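Local structure of carbohydrate deacetylase Agd3 (Neosartorya fumigata, 6NWZ) at residues 602-613 with 629-640; 40-50 with 233-244. The protein probably removes N-acetyl groups from the exopolysaccharide galactosaminogalactan and is required for biofilm formation by this fungus. One frame throughout, in Å; residues are numbered along the deposited sequence.

Contact 1 (602-613 with 629-640); sequences LARYQRDQCGYG and TATGNTCSRPIP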
loop_
_atom_site.group_PDB
_atom_site.type_symbol
_atom_site.label_atom_id
_atom_site.label_comp_id
_atom_site.label_asym_id
_atom_site.label_seq_id
_atom_site.Cartn_x
_atom_site.Cartn_y
_atom_site.Cartn_z
ATOM N N LEU A 602 8.176 -9.990 -4.134
ATOM C CA LEU A 602 9.158 -11.044 -3.904
ATOM C C LEU A 602 10.513 -10.462 -3.524
ATOM O O LEU A 602 11.162 -10.944 -2.588
ATOM C CB LEU A 602 9.283 -11.923 -5.146
ATOM C CG LEU A 602 10.113 -13.192 -4.968
ATOM C CD1 LEU A 602 9.431 -14.157 -4.010
ATOM C CD2 LEU A 602 10.339 -13.843 -6.311
ATOM N N ALA A 603 10.954 -9.421 -4.234
ATOM C CA ALA A 603 12.242 -8.807 -3.930
ATOM C C ALA A 603 12.242 -8.178 -2.542
ATOM O O ALA A 603 13.237 -8.270 -1.813
ATOM C CB ALA A 603 12.591 -7.768 -4.993
ATOM N N ARG A 604 11.140 -7.527 -2.162
ATOM C CA ARG A 604 11.028 -6.999 -0.806
ATOM C C ARG A 604 11.169 -8.113 0.218
ATOM O O ARG A 604 11.903 -7.981 1.205
ATOM C CB ARG A 604 9.693 -6.278 -0.626
ATOM C CG ARG A 604 9.347 -5.970 0.826
ATOM C CD ARG A 604 10.327 -4.972 1.419
ATOM N NE ARG A 604 10.347 -5.014 2.878
ATOM C CZ ARG A 604 9.820 -4.080 3.663
ATOM N NH1 ARG A 604 9.227 -3.021 3.135
ATOM N NH2 ARG A 604 9.893 -4.205 4.980
ATOM N N TYR A 605 10.479 -9.230 -0.010
ATOM C CA TYR A 605 10.546 -10.343 0.929
ATOM C C TYR A 605 11.952 -10.925 0.996
ATOM O O TYR A 605 12.417 -11.317 2.072
ATOM C CB TYR A 605 9.531 -11.416 0.535
ATOM C CG TYR A 605 9.725 -12.730 1.251
ATOM C CD1 TYR A 605 9.219 -12.931 2.528
ATOM C CD2 TYR A 605 10.416 -13.775 0.648
ATOM C CE1 TYR A 605 9.399 -14.135 3.186
ATOM C CE2 TYR A 605 10.600 -14.981 1.298
ATOM C CZ TYR A 605 10.090 -15.155 2.564
ATOM O OH TYR A 605 10.272 -16.355 3.208
ATOM N N GLN A 606 12.650 -10.980 -0.141
ATOM C CA GLN A 606 13.946 -11.649 -0.178
ATOM C C GLN A 606 15.037 -10.806 0.471
ATOM O O GLN A 606 15.797 -11.305 1.308
ATOM C CB GLN A 606 14.314 -12.000 -1.617
ATOM C CG GLN A 606 13.553 -13.195 -2.161
ATOM C CD GLN A 606 14.006 -13.584 -3.550
ATOM O OE1 GLN A 606 14.662 -12.806 -4.243
ATOM N NE2 GLN A 606 13.663 -14.796 -3.965
ATOM N N ARG A 607 15.130 -9.523 0.107
ATOM C CA ARG A 607 16.155 -8.669 0.699
ATOM C C ARG A 607 15.955 -8.470 2.195
ATOM O O ARG A 607 16.914 -8.130 2.895
ATOM C CB ARG A 607 16.198 -7.309 -0.001
ATOM C CG ARG A 607 14.964 -6.455 0.198
ATOM C CD ARG A 607 15.181 -5.060 -0.360
ATOM N NE ARG A 607 13.960 -4.265 -0.313
ATOM C CZ ARG A 607 13.082 -4.196 -1.308
ATOM N NH1 ARG A 607 13.297 -4.873 -2.426
ATOM N NH2 ARG A 607 11.992 -3.455 -1.185
ATOM N N ASP A 608 14.735 -8.666 2.702
ATOM C CA ASP A 608 14.515 -8.596 4.142
ATOM C C ASP A 608 15.129 -9.784 4.873
ATOM O O ASP A 608 15.298 -9.725 6.094
ATOM C CB ASP A 608 13.018 -8.510 4.451
ATOM C CG ASP A 608 12.426 -7.140 4.147
ATOM O OD1 ASP A 608 13.183 -6.212 3.783
ATOM O OD2 ASP A 608 11.191 -6.992 4.276
ATOM N N GLN A 609 15.462 -10.855 4.156
ATOM C CA GLN A 609 16.114 -12.014 4.752
ATOM C C GLN A 609 17.633 -11.901 4.770
ATOM O O GLN A 609 18.292 -12.760 5.362
ATOM C CB GLN A 609 15.718 -13.293 4.003
ATOM C CG GLN A 609 14.233 -13.411 3.689
ATOM C CD GLN A 609 13.365 -13.431 4.931
ATOM O OE1 GLN A 609 13.780 -13.908 5.989
ATOM N NE2 GLN A 609 12.150 -12.909 4.810
ATOM N N CYS A 610 18.203 -10.876 4.136
ATOM C CA CYS A 610 19.650 -10.709 4.097
ATOM C C CYS A 610 20.201 -9.970 5.308
ATOM O O CYS A 610 21.417 -9.997 5.530
ATOM C CB CYS A 610 20.065 -9.957 2.828
ATOM S SG CYS A 610 19.756 -10.829 1.270
ATOM N N GLY A 611 19.349 -9.312 6.090
ATOM C CA GLY A 611 19.831 -8.510 7.196
ATOM C C GLY A 611 20.709 -7.361 6.741
ATOM O O GLY A 611 21.846 -7.220 7.201
ATOM N N TYR A 612 20.200 -6.534 5.834
ATOM C CA TYR A 612 20.970 -5.402 5.344
ATOM C C TYR A 612 20.975 -4.277 6.371
ATOM O O TYR A 612 20.050 -4.134 7.176
ATOM C CB TYR A 612 20.416 -4.895 4.011
ATOM C CG TYR A 612 19.008 -4.347 4.075
ATOM C CD1 TYR A 612 18.768 -3.024 4.427
ATOM C CD2 TYR A 612 17.921 -5.149 3.768
ATOM C CE1 TYR A 612 17.487 -2.523 4.483
ATOM C CE2 TYR A 612 16.634 -4.655 3.819
ATOM C CZ TYR A 612 16.422 -3.343 4.177
ATOM O OH TYR A 612 15.139 -2.853 4.229
ATOM N N GLY A 613 22.031 -3.474 6.332
ATOM C CA GLY A 613 22.148 -2.347 7.235
ATOM C C GLY A 613 22.961 -1.236 6.608
ATOM O O GLY A 613 23.712 -1.446 5.648
ATOM N N THR A 629 25.850 -2.647 4.045
ATOM C CA THR A 629 26.317 -3.956 4.472
ATOM C C THR A 629 25.135 -4.906 4.584
ATOM O O THR A 629 23.977 -4.488 4.624
ATOM C CB THR A 629 27.042 -3.888 5.820
ATOM O OG1 THR A 629 26.224 -3.173 6.754
ATOM C CG2 THR A 629 28.382 -3.188 5.680
ATOM N N ALA A 630 25.451 -6.195 4.646
ATOM C CA ALA A 630 24.466 -7.246 4.864
ATOM C C ALA A 630 25.206 -8.464 5.404
ATOM O O ALA A 630 26.429 -8.445 5.563
ATOM C CB ALA A 630 23.698 -7.567 3.580
ATOM N N THR A 631 24.454 -9.527 5.693
ATOM C CA THR A 631 25.056 -10.767 6.176
ATOM C C THR A 631 26.018 -11.331 5.137
ATOM O O THR A 631 25.598 -11.747 4.050
ATOM C CB THR A 631 23.983 -11.802 6.517
ATOM O OG1 THR A 631 23.039 -11.228 7.429
ATOM C CG2 THR A 631 24.619 -13.027 7.160
ATOM N N GLY A 632 27.309 -11.349 5.465
ATOM C CA GLY A 632 28.327 -11.694 4.496
ATOM C C GLY A 632 28.505 -10.692 3.378
ATOM O O GLY A 632 29.155 -11.012 2.378
ATOM N N ASN A 633 27.946 -9.485 3.518
ATOM C CA ASN A 633 27.991 -8.452 2.478
ATOM C C ASN A 633 27.515 -8.986 1.127
ATOM O O ASN A 633 27.975 -8.550 0.066
ATOM C CB ASN A 633 29.387 -7.838 2.363
ATOM C CG ASN A 633 29.770 -7.032 3.592
ATOM O OD1 ASN A 633 28.915 -6.439 4.249
ATOM N ND2 ASN A 633 31.058 -7.012 3.910
ATOM N N THR A 634 26.580 -9.933 1.166
ATOM C CA THR A 634 25.961 -10.497 -0.022
ATOM C C THR A 634 24.452 -10.511 0.156
ATOM O O THR A 634 23.945 -10.670 1.270
ATOM C CB THR A 634 26.434 -11.929 -0.304
ATOM O OG1 THR A 634 26.142 -12.756 0.830
ATOM C CG2 THR A 634 27.924 -11.964 -0.591
ATOM N N CYS A 635 23.743 -10.355 -0.957
ATOM C CA CYS A 635 22.294 -10.468 -0.954
ATOM C C CYS A 635 21.830 -10.794 -2.364
ATOM O O CYS A 635 22.361 -10.252 -3.337
ATOM C CB CYS A 635 21.625 -9.183 -0.459
ATOM S SG CYS A 635 19.854 -9.373 -0.150
ATOM N N SER A 636 20.842 -11.687 -2.460
ATOM C CA SER A 636 20.269 -12.029 -3.759
ATOM C C SER A 636 19.704 -10.799 -4.457
ATOM O O SER A 636 19.790 -10.679 -5.685
ATOM C CB SER A 636 19.182 -13.092 -3.583
ATOM O OG SER A 636 18.303 -13.122 -4.696
ATOM N N ARG A 637 19.137 -9.874 -3.695
ATOM C CA ARG A 637 18.491 -8.680 -4.209
ATOM C C ARG A 637 19.305 -7.434 -3.887
ATOM O O ARG A 637 20.087 -7.419 -2.929
ATOM C CB ARG A 637 17.087 -8.538 -3.608
ATOM C CG ARG A 637 16.170 -9.709 -3.891
ATOM C CD ARG A 637 15.671 -9.669 -5.317
ATOM N NE ARG A 637 14.698 -10.722 -5.580
ATOM C CZ ARG A 637 14.005 -10.823 -6.707
ATOM N NH1 ARG A 637 14.178 -9.930 -7.670
ATOM N NH2 ARG A 637 13.139 -11.813 -6.870
ATOM N N PRO A 638 19.150 -6.367 -4.666
ATOM C CA PRO A 638 19.818 -5.109 -4.322
ATOM C C PRO A 638 19.172 -4.455 -3.112
ATOM O O PRO A 638 17.975 -4.608 -2.854
ATOM C CB PRO A 638 19.642 -4.255 -5.581
ATOM C CG PRO A 638 18.414 -4.787 -6.214
ATOM C CD PRO A 638 18.419 -6.266 -5.941
ATOM N N ILE A 639 19.990 -3.722 -2.367
ATOM C CA ILE A 639 19.569 -3.036 -1.149
ATOM C C ILE A 639 19.268 -1.585 -1.506
ATOM O O ILE A 639 20.158 -0.892 -2.024
ATOM C CB ILE A 639 20.646 -3.114 -0.056
ATOM C CG1 ILE A 639 21.101 -4.559 0.160
ATOM C CG2 ILE A 639 20.123 -2.531 1.241
ATOM C CD1 ILE A 639 19.977 -5.507 0.481
ATOM N N PRO A 640 18.060 -1.087 -1.251
ATOM C CA PRO A 640 17.764 0.319 -1.546
ATOM C C PRO A 640 18.398 1.253 -0.528
ATOM O O PRO A 640 18.455 0.957 0.669
ATOM C CB PRO A 640 16.234 0.377 -1.469
ATOM C CG PRO A 640 15.884 -0.696 -0.492
ATOM C CD PRO A 640 16.893 -1.797 -0.699
#
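A disulfide joins Cys610 to Cys635 and is the covalent part of this contact. Its SG-SG torsion is 82°, close to the relaxed right angle.

Polar side chains meet at the helix. Arg637 lies against the last turns of helix 594-607. Its NE donates to OE1 of Gln606, at a modelled length that is doubtful at this resolution, and a second bond from NH2 to the same oxygen is weak. The amide approaches the edge of the guanidinium, the two planes 48° apart. CB of Ala603 sits over one guanidinium face, 3.6 Å from CD of Arg637. The chain of Arg637 bends at chi2 (-76°), which lays it along the helix, and NH1 makes a salt bridge with Glu599 of the same helix.

Backbone and threonine hydrogen bonds hold the other end. O of Cys610 accepts twice from Thr631: from N at 3.1 Å, and from OG1 at 2.8 Å, above the carbonyl plane. Gly613 and Thr629 form an antiparallel hydrogen-bonded pair, with Gly613 N to Thr629 O at 2.8 Å and Thr629 N to Gly613 O at 2.9 Å.

Apolar contacts fill the middle. CG2 of Ile639 meets CD1 of Tyr612 at 3.5 Å. CD of Arg607 rests on CD of Pro640 at 3.7 Å.

The disulfide, the Gln606-Arg637 bond and the backbone bonds thus join segment 629-640 to segment 602-613. The disulfide fixes the two covalently, whatever the state of the polar bonds.

Contact 2 (40-50 with 233-244); sequences ATSGLNAYGIP and WITWLTRGLYAG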
loop_
_atom_site.group_PDB
_atom_site.type_symbol
_atom_site.label_atom_id
_atom_site.label_comp_id
_atom_site.label_asym_id
_atom_site.label_seq_id
_atom_site.Cartn_x
_atom_site.Cartn_y
_atom_site.Cartn_z
ATOM N N ALA A 40 5.195 2.830 15.911
ATOM C CA ALA A 40 6.475 3.330 15.431
ATOM C C ALA A 40 7.180 2.382 14.474
ATOM O O ALA A 40 7.859 2.844 13.555
ATOM C CB ALA A 40 7.411 3.623 16.607
ATOM N N THR A 41 7.032 1.069 14.664
ATOM C CA THR A 41 7.746 0.110 13.829
ATOM C C THR A 41 7.060 -0.110 12.486
ATOM O O THR A 41 7.729 -0.461 11.507
ATOM C CB THR A 41 7.890 -1.223 14.565
ATOM O OG1 THR A 41 6.592 -1.717 14.917
ATOM C CG2 THR A 41 8.711 -1.045 15.832
ATOM N N SER A 42 5.740 0.087 12.418
ATOM C CA SER A 42 5.028 -0.105 11.159
ATOM C C SER A 42 5.533 0.854 10.087
ATOM O O SER A 42 5.691 0.469 8.922
ATOM C CB SER A 42 3.523 0.067 11.371
ATOM O OG SER A 42 3.198 1.384 11.787
ATOM N N GLY A 43 5.793 2.107 10.461
ATOM C CA GLY A 43 6.311 3.061 9.494
ATOM C C GLY A 43 7.730 2.744 9.067
ATOM O O GLY A 43 8.062 2.816 7.881
ATOM N N LEU A 44 8.588 2.393 10.028
ATOM C CA LEU A 44 9.946 1.990 9.683
ATOM C C LEU A 44 9.941 0.734 8.822
ATOM O O LEU A 44 10.717 0.626 7.866
ATOM C CB LEU A 44 10.765 1.777 10.956
ATOM C CG LEU A 44 10.894 2.986 11.886
ATOM C CD1 LEU A 44 11.515 2.561 13.198
ATOM C CD2 LEU A 44 11.723 4.083 11.241
ATOM N N ASN A 45 9.060 -0.221 9.139
ATOM C CA ASN A 45 8.960 -1.442 8.342
ATOM C C ASN A 45 8.501 -1.136 6.925
ATOM O O ASN A 45 8.971 -1.757 5.963
ATOM C CB ASN A 45 8.000 -2.429 9.013
ATOM C CG ASN A 45 7.925 -3.767 8.288
ATOM O OD1 ASN A 45 8.917 -4.255 7.749
ATOM N ND2 ASN A 45 6.739 -4.369 8.278
ATOM N N ALA A 46 7.578 -0.182 6.776
ATOM C CA ALA A 46 7.090 0.176 5.450
ATOM C C ALA A 46 8.208 0.760 4.597
ATOM O O ALA A 46 8.334 0.428 3.411
ATOM C CB ALA A 46 5.927 1.160 5.566
ATOM N N TYR A 47 9.031 1.632 5.186
ATOM C CA TYR A 47 10.181 2.170 4.470
ATOM C C TYR A 47 11.251 1.112 4.244
ATOM O O TYR A 47 12.029 1.218 3.290
ATOM C CB TYR A 47 10.787 3.343 5.237
ATOM C CG TYR A 47 10.086 4.666 5.047
ATOM C CD1 TYR A 47 8.862 4.917 5.650
ATOM C CD2 TYR A 47 10.664 5.674 4.288
ATOM C CE1 TYR A 47 8.225 6.132 5.490
ATOM C CE2 TYR A 47 10.036 6.894 4.122
ATOM C CZ TYR A 47 8.815 7.116 4.726
ATOM O OH TYR A 47 8.181 8.325 4.569
ATOM N N GLY A 48 11.305 0.096 5.100
ATOM C CA GLY A 48 12.399 -0.854 5.082
ATOM C C GLY A 48 13.572 -0.462 5.947
ATOM O O GLY A 48 14.668 -1.007 5.767
ATOM N N ILE A 49 13.375 0.465 6.880
ATOM C CA ILE A 49 14.436 0.999 7.732
ATOM C C ILE A 49 14.720 0.023 8.866
ATOM O O ILE A 49 13.804 -0.317 9.629
ATOM C CB ILE A 49 14.054 2.383 8.277
ATOM C CG1 ILE A 49 14.068 3.412 7.143
ATOM C CG2 ILE A 49 14.980 2.783 9.418
ATOM C CD1 ILE A 49 13.465 4.741 7.507
ATOM N N PRO A 50 15.954 -0.457 9.007
ATOM C CA PRO A 50 16.267 -1.377 10.107
ATOM C C PRO A 50 16.053 -0.719 11.463
ATOM O O PRO A 50 16.412 0.442 11.676
ATOM C CB PRO A 50 17.741 -1.722 9.872
ATOM C CG PRO A 50 17.966 -1.463 8.424
ATOM C CD PRO A 50 17.076 -0.309 8.067
ATOM N N TRP A 233 8.273 12.496 11.209
ATOM C CA TRP A 233 9.301 12.154 12.186
ATOM C C TRP A 233 10.285 11.120 11.651
ATOM O O TRP A 233 11.444 11.110 12.074
ATOM C CB TRP A 233 8.673 11.687 13.510
ATOM C CG TRP A 233 7.941 10.365 13.514
ATOM C CD1 TRP A 233 6.589 10.183 13.489
ATOM C CD2 TRP A 233 8.519 9.051 13.602
ATOM N NE1 TRP A 233 6.289 8.841 13.533
ATOM C CE2 TRP A 233 7.455 8.125 13.602
ATOM C CE3 TRP A 233 9.831 8.567 13.666
ATOM C CZ2 TRP A 233 7.661 6.746 13.664
ATOM C CZ3 TRP A 233 10.034 7.195 13.725
ATOM C CH2 TRP A 233 8.954 6.302 13.724
ATOM N N ILE A 234 9.863 10.268 10.715
ATOM C CA ILE A 234 10.800 9.326 10.105
ATOM C C ILE A 234 11.824 10.068 9.254
ATOM O O ILE A 234 13.032 9.824 9.354
ATOM C CB ILE A 234 10.048 8.266 9.282
ATOM C CG1 ILE A 234 9.216 7.371 10.201
ATOM C CG2 ILE A 234 11.031 7.439 8.461
ATOM C CD1 ILE A 234 8.401 6.339 9.465
ATOM N N THR A 235 11.356 10.984 8.399
ATOM C CA THR A 235 12.272 11.745 7.553
ATOM C C THR A 235 13.198 12.618 8.390
ATOM O O THR A 235 14.384 12.764 8.073
ATOM C CB THR A 235 11.493 12.610 6.563
ATOM O OG1 THR A 235 10.530 11.811 5.865
ATOM C CG2 THR A 235 12.441 13.238 5.556
ATOM N N TRP A 236 12.669 13.215 9.459
ATOM C CA TRP A 236 13.496 14.056 10.318
ATOM C C TRP A 236 14.485 13.222 11.122
ATOM O O TRP A 236 15.651 13.605 11.270
ATOM C CB TRP A 236 12.608 14.883 11.249
ATOM C CG TRP A 236 13.373 15.775 12.178
ATOM C CD1 TRP A 236 13.860 17.019 11.902
ATOM C CD2 TRP A 236 13.736 15.497 13.539
ATOM N NE1 TRP A 236 14.506 17.532 13.001
ATOM C CE2 TRP A 236 14.444 16.616 14.019
ATOM C CE3 TRP A 236 13.533 14.410 14.394
ATOM C CZ2 TRP A 236 14.952 16.681 15.315
ATOM C CZ3 TRP A 236 14.037 14.477 15.683
ATOM C CH2 TRP A 236 14.738 15.605 16.129
ATOM N N LEU A 237 14.039 12.075 11.647
ATOM C CA LEU A 237 14.923 11.248 12.463
ATOM C C LEU A 237 16.104 10.724 11.662
ATOM O O LEU A 237 17.201 10.574 12.206
ATOM C CB LEU A 237 14.146 10.077 13.064
ATOM C CG LEU A 237 14.887 9.191 14.057
ATOM C CD1 LEU A 237 15.287 10.010 15.268
ATOM C CD2 LEU A 237 14.004 8.026 14.459
ATOM N N THR A 238 15.904 10.437 10.380
ATOM C CA THR A 238 16.955 9.889 9.536
ATOM C C THR A 238 17.671 10.953 8.716
ATOM O O THR A 238 18.580 10.614 7.952
ATOM C CB THR A 238 16.380 8.827 8.591
ATOM O OG1 THR A 238 15.464 9.444 7.682
ATOM C CG2 THR A 238 15.658 7.740 9.371
ATOM N N ARG A 239 17.283 12.223 8.849
ATOM C CA ARG A 239 17.781 13.316 8.015
ATOM C C ARG A 239 17.604 13.037 6.522
ATOM O O ARG A 239 18.344 13.580 5.695
ATOM C CB ARG A 239 19.253 13.627 8.320
ATOM C CG ARG A 239 19.495 14.206 9.704
ATOM C CD ARG A 239 20.977 14.402 9.968
ATOM N NE ARG A 239 21.219 15.167 11.186
ATOM C CZ ARG A 239 21.334 14.626 12.394
ATOM N NH1 ARG A 239 21.223 13.313 12.544
ATOM N NH2 ARG A 239 21.559 15.394 13.449
ATOM N N GLY A 240 16.629 12.206 6.153
ATOM C CA GLY A 240 16.432 11.826 4.769
ATOM C C GLY A 240 17.415 10.813 4.223
ATOM O O GLY A 240 17.412 10.559 3.013
ATOM N N LEU A 241 18.251 10.221 5.070
ATOM C CA LEU A 241 19.286 9.284 4.646
ATOM C C LEU A 241 19.104 7.986 5.419
ATOM O O LEU A 241 19.204 7.977 6.651
ATOM C CB LEU A 241 20.676 9.879 4.885
ATOM C CG LEU A 241 21.913 9.081 4.484
ATOM C CD1 LEU A 241 21.935 8.840 2.984
ATOM C CD2 LEU A 241 23.157 9.830 4.930
ATOM N N TYR A 242 18.834 6.895 4.702
ATOM C CA TYR A 242 18.492 5.635 5.355
ATOM C C TYR A 242 18.542 4.499 4.345
ATOM O O TYR A 242 18.480 4.712 3.130
ATOM C CB TYR A 242 17.102 5.699 6.002
ATOM C CG TYR A 242 16.002 6.096 5.041
ATOM C CD1 TYR A 242 15.331 5.144 4.285
ATOM C CD2 TYR A 242 15.640 7.428 4.886
ATOM C CE1 TYR A 242 14.329 5.508 3.403
ATOM C CE2 TYR A 242 14.644 7.802 4.009
ATOM C CZ TYR A 242 13.991 6.840 3.271
ATOM O OH TYR A 242 12.999 7.219 2.400
ATOM N N ALA A 243 18.651 3.284 4.869
ATOM C CA ALA A 243 18.480 2.082 4.061
ATOM C C ALA A 243 16.982 1.840 3.944
ATOM O O ALA A 243 16.341 1.363 4.881
ATOM C CB ALA A 243 19.198 0.895 4.692
ATOM N N GLY A 244 16.412 2.198 2.802
ATOM C CA GLY A 244 14.985 2.035 2.627
ATOM C C GLY A 244 14.536 2.588 1.295
ATOM O O GLY A 244 15.350 2.876 0.414
HETATM O O HOH W 1 9.808 10.622 3.352
#
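The ring of Tyr47 has CG2 of Ile234 over the centre of one face, 4.2 Å from the centroid and 6° off the normal, a CH-pi contact. At its edge, near the plane, lies OH of Tyr242. The two tyrosines form an offset edge-to-face pair, the edge of Tyr47 turned to the face of Tyr242, with centroids 5.6 Å apart and planes at 76°. CD1 of Ile49 covers a face of Tyr242 in a second CH-pi contact, 4.1 Å from the centroid. The indole of Trp233 presents its edge to O of Ala40, with CH2 at 3.6 Å from that oxygen, while CG1 of its own neighbour Ile234 lies over one face.

Both branches of Ile234 touch segment 40-50. CG2, anti to the backbone N, reaches Tyr47 and also CD1 of Ile49. The other branch ends in CD1, which rests on C of Gly43 at 3.7 Å; the bare CA of Gly43 lets it come this close to the backbone.

No direct hydrogen bond crosses the contact. One water bridges OH of Tyr47 (3.1 Å) and OG1 of Thr235 (2.9 Å), donating to the threonine. Both hydroxyls also bond to His231, Tyr47 to ND1 and Thr235 to O. Gly48, the C-prime residue of a Schellman motif, ends helix 34-47 and lets the chain turn so that Ile49 faces Tyr242. CA of Ile49 makes a CA-H...O contact with O of Ala243.

The two helix segments cross at -70°, their axes 11.2 Å apart. Leu44 and Ile49 also pack on strand 22-31, and Ala40 and Trp233 on strand 115-119, so the pair of helices lies against the strands of the N-terminal CBM87 region.

From the N terminus, helix 34-47 and the turn after it come first. They wait 182 residues for segment 233-244, which closes contact 2. The chain then runs through most of the deacetylase range before helix 594-607 opens contact 1. That contact closes a short, mostly stranded loop of 15 residues. The two loops are in series and do not cross. They still touch in space, the centres of contact 1 and contact 2 lying about 17 Å apart. Tyr612 OH probably bonds to Gly48 O, Arg604 NH2 probably bonds to Asn45 O, and Pro640 packs on Gly244. The N-terminal, deacetylase and C-terminal ranges therefore meet here.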